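UDP-N-acetylmuramate-alanine ligase MurC (Thermotoga maritima, PDB 1J6U) catalyses the ATP-dependent joining of L-alanine to UDP-N-acetylmuramate, a cytoplasmic step of peptidoglycan synthesis in cell wall formation. Local coordinates at residues 148-153 / 308-313. Numbering follows the deposited sequence.
Sequences GGIMDS and GVHRRF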
ATOM      1  N   GLY A 148       5.317   1.637  -1.646  1.00 30.95           N
ATOM      2  CA  GLY A 148       4.147   1.939  -2.457  1.00 32.94           C
ATOM      3  C   GLY A 148       3.071   2.555  -1.572  1.00 37.87           C
ATOM      4  O   GLY A 148       1.879   2.330  -1.762  1.00 34.51           O
ATOM      5  N   GLY A 149       3.489   3.338  -0.584  1.00 31.42           N
ATOM      6  CA  GLY A 149       2.516   3.927   0.307  1.00 24.94           C
ATOM      7  C   GLY A 149       3.279   4.888   1.173  1.00 26.43           C
ATOM      8  O   GLY A 149       4.484   5.043   0.977  1.00 26.95           O
ATOM      9  N   ILE A 150       2.606   5.565   2.101  1.00 28.57           N
ATOM     10  CA  ILE A 150       3.319   6.494   2.935  1.00 24.51           C
ATOM     11  C   ILE A 150       3.505   5.982   4.370  1.00 35.11           C
ATOM     12  O   ILE A 150       2.549   5.576   5.044  1.00 37.18           O
ATOM     13  CB  ILE A 150       2.603   7.862   3.002  1.00 34.73           C
ATOM     14  CG1 ILE A 150       2.497   8.477   1.608  1.00 36.88           C
ATOM     15  CG2 ILE A 150       3.374   8.799   3.959  1.00 32.80           C
ATOM     16  CD1 ILE A 150       3.844   8.770   0.959  1.00 33.88           C
HETATM   17  N   MSE A 151       4.744   6.010   4.833  1.00 37.09           N
HETATM   18  CA  MSE A 151       5.038   5.618   6.203  1.00 39.43           C
HETATM   19  C   MSE A 151       5.790   6.780   6.796  1.00 37.15           C
HETATM   20  O   MSE A 151       6.871   7.120   6.346  1.00 39.80           O
HETATM   21  CB  MSE A 151       5.903   4.358   6.280  1.00 35.55           C
HETATM   22  CG  MSE A 151       6.292   4.052   7.722  1.00 55.56           C
HETATM   23 SE   MSE A 151       6.805   2.201   8.046  1.00 61.70          SE
HETATM   24  CE  MSE A 151       8.544   2.223   7.203  1.00 31.39           C
ATOM     25  N   ASP A 152       5.222   7.378   7.826  1.00 38.56           N
ATOM     26  CA  ASP A 152       5.832   8.543   8.442  1.00 43.24           C
ATOM     27  C   ASP A 152       7.254   8.456   8.915  1.00 39.46           C
ATOM     28  O   ASP A 152       7.974   9.456   8.912  1.00 43.74           O
ATOM     29  CB  ASP A 152       4.933   9.039   9.560  1.00 45.16           C
ATOM     30  CG  ASP A 152       3.582   9.432   9.033  1.00 64.41           C
ATOM     31  OD1 ASP A 152       3.571  10.082   7.958  1.00 56.95           O
ATOM     32  OD2 ASP A 152       2.553   9.086   9.661  1.00 82.40           O
ATOM     33  N   SER A 153       7.668   7.265   9.311  1.00 43.91           N
ATOM     34  CA  SER A 153       9.018   7.061   9.796  1.00 44.55           C
ATOM     35  C   SER A 153      10.026   7.193   8.648  1.00 39.56           C
ATOM     36  O   SER A 153      11.220   7.367   8.892  1.00 42.50           O
ATOM     37  CB  SER A 153       9.109   5.683  10.443  1.00 40.62           C
ATOM     38  OG  SER A 153       8.904   4.676   9.470  1.00 56.23           O
ATOM     39  N   GLY A 308       2.258   1.578  10.808  1.00 32.45           N
ATOM     40  CA  GLY A 308       1.345   1.363   9.697  1.00 25.13           C
ATOM     41  C   GLY A 308       1.604   2.282   8.533  1.00 33.67           C
ATOM     42  O   GLY A 308       2.434   3.207   8.594  1.00 34.11           O
ATOM     43  N   VAL A 309       0.881   2.024   7.464  1.00 31.22           N
ATOM     44  CA  VAL A 309       1.010   2.811   6.248  1.00 33.36           C
ATOM     45  C   VAL A 309      -0.253   3.593   6.074  1.00 32.59           C
ATOM     46  O   VAL A 309      -1.328   3.037   6.311  1.00 32.92           O
ATOM     47  CB  VAL A 309       1.109   1.914   5.044  1.00 35.79           C
ATOM     48  CG1 VAL A 309       1.157   2.771   3.725  1.00 31.63           C
ATOM     49  CG2 VAL A 309       2.299   1.025   5.210  1.00 28.01           C
ATOM     50  N   HIS A 310      -0.145   4.857   5.642  1.00 29.59           N
ATOM     51  CA  HIS A 310      -1.369   5.659   5.417  1.00 37.23           C
ATOM     52  C   HIS A 310      -2.341   4.971   4.486  1.00 26.13           C
ATOM     53  O   HIS A 310      -1.963   4.341   3.486  1.00 33.49           O
ATOM     54  CB  HIS A 310      -1.036   7.077   4.931  1.00 44.62           C
ATOM     55  CG  HIS A 310      -0.299   7.884   5.969  1.00 80.06           C
ATOM     56  ND1 HIS A 310       0.052   9.209   5.796  1.00 80.07           N
ATOM     57  CD2 HIS A 310       0.161   7.534   7.199  1.00 84.97           C
ATOM     58  CE1 HIS A 310       0.697   9.636   6.869  1.00 73.49           C
ATOM     59  NE2 HIS A 310       0.777   8.640   7.735  1.00 82.42           N
ATOM     60  N   ARG A 311      -3.595   5.015   4.903  1.00 28.05           N
ATOM     61  CA  ARG A 311      -4.735   4.435   4.221  1.00 24.46           C
ATOM     62  C   ARG A 311      -4.867   2.953   4.434  1.00 37.07           C
ATOM     63  O   ARG A 311      -5.691   2.296   3.775  1.00 34.91           O
ATOM     64  CB  ARG A 311      -4.744   4.736   2.723  1.00 31.58           C
ATOM     65  CG  ARG A 311      -4.796   6.235   2.378  1.00 40.05           C
ATOM     66  CD  ARG A 311      -5.979   6.450   1.472  1.00 49.73           C
ATOM     67  NE  ARG A 311      -5.603   7.203   0.303  1.00 43.72           N
ATOM     68  CZ  ARG A 311      -6.354   7.319  -0.782  1.00 38.38           C
ATOM     69  NH1 ARG A 311      -7.557   6.737  -0.874  1.00 27.56           N
ATOM     70  NH2 ARG A 311      -5.870   8.003  -1.801  1.00 61.88           N
ATOM     71  N   ARG A 312      -4.047   2.389   5.305  1.00 31.63           N
ATOM     72  CA  ARG A 312      -4.267   0.959   5.621  1.00 44.86           C
ATOM     73  C   ARG A 312      -4.704   1.086   7.085  1.00 34.71           C
ATOM     74  O   ARG A 312      -3.881   1.115   7.991  1.00 39.88           O
ATOM     75  CB  ARG A 312      -2.994   0.121   5.478  1.00 32.99           C
ATOM     76  CG  ARG A 312      -2.081   0.599   4.404  1.00 52.73           C
ATOM     77  CD  ARG A 312      -2.463   0.100   3.029  1.00 41.24           C
ATOM     78  NE  ARG A 312      -1.944   1.068   2.071  1.00 55.04           N
ATOM     79  CZ  ARG A 312      -1.617   0.786   0.823  1.00 47.32           C
ATOM     80  NH1 ARG A 312      -1.760  -0.449   0.362  1.00 59.02           N
ATOM     81  NH2 ARG A 312      -1.133   1.743   0.048  1.00 66.72           N
ATOM     82  N   PHE A 313      -6.015   1.246   7.264  1.00 41.67           N
ATOM     83  CA  PHE A 313      -6.647   1.480   8.546  1.00 25.98           C
ATOM     84  C   PHE A 313      -5.830   2.493   9.354  1.00 32.49           C
ATOM     85  O   PHE A 313      -5.510   2.229  10.522  1.00 33.82           O
ATOM     86  CB  PHE A 313      -6.784   0.182   9.342  1.00 36.64           C
ATOM     87  CG  PHE A 313      -7.875   0.225  10.423  1.00 38.78           C
ATOM     88  CD1 PHE A 313      -9.156  -0.281  10.173  1.00 43.39           C
ATOM     89  CD2 PHE A 313      -7.611   0.739  11.696  1.00 40.11           C
ATOM     90  CE1 PHE A 313     -10.151  -0.273  11.177  1.00 40.15           C
ATOM     91  CE2 PHE A 313      -8.605   0.743  12.698  1.00 31.43           C
ATOM     92  CZ  PHE A 313      -9.869   0.234  12.426  1.00 34.93           C
TER
HETATM   93  O   HOH W   1      -0.008   5.338   1.598  1.00 33.47           O
HETATM   94  O   HOH W   2       3.202   5.695   9.639  1.00 47.03           O
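His310 grips the loop 148-153 through both its backbone and its ring. Its amide N donates to Ile150 O at 2.9 Å, while ring NE2 donates to Asp152 OD2 at 2.7 Å. NE2 meets the syn side of OD2 but from 32° out of the carboxylate plane, whereas OD2 sits near the plane of the ring. Over one imidazole face sits Ile150 CG2, 4.2 Å from the centroid in a CH-pi contact; with chi1 at -60°, this branched residue sends that methyl anti to its own backbone N. With an alanine here instead of His310, Asp152 OD2 would probably lose its ring donor and the Ile150 methyl its aromatic cover. The contact ties the middle, ATP-binding domain of this Mur ligase to the start of its C-terminal domain, where a type II beta turn, Val309 to Arg312, is closed by Arg312 N to Val309 O. Two waters bridge the backbones: one accepts from Ile150 N and donates to His310 O, the other accepts from Asp152 N and donates to Gly308 O. Without a side chain, Gly149 leaves room for Val309 CG1, 3.9 Å from its CA, and the long side chain of Arg312 reaches past to touch Thr126, a predicted ATP-binding residue.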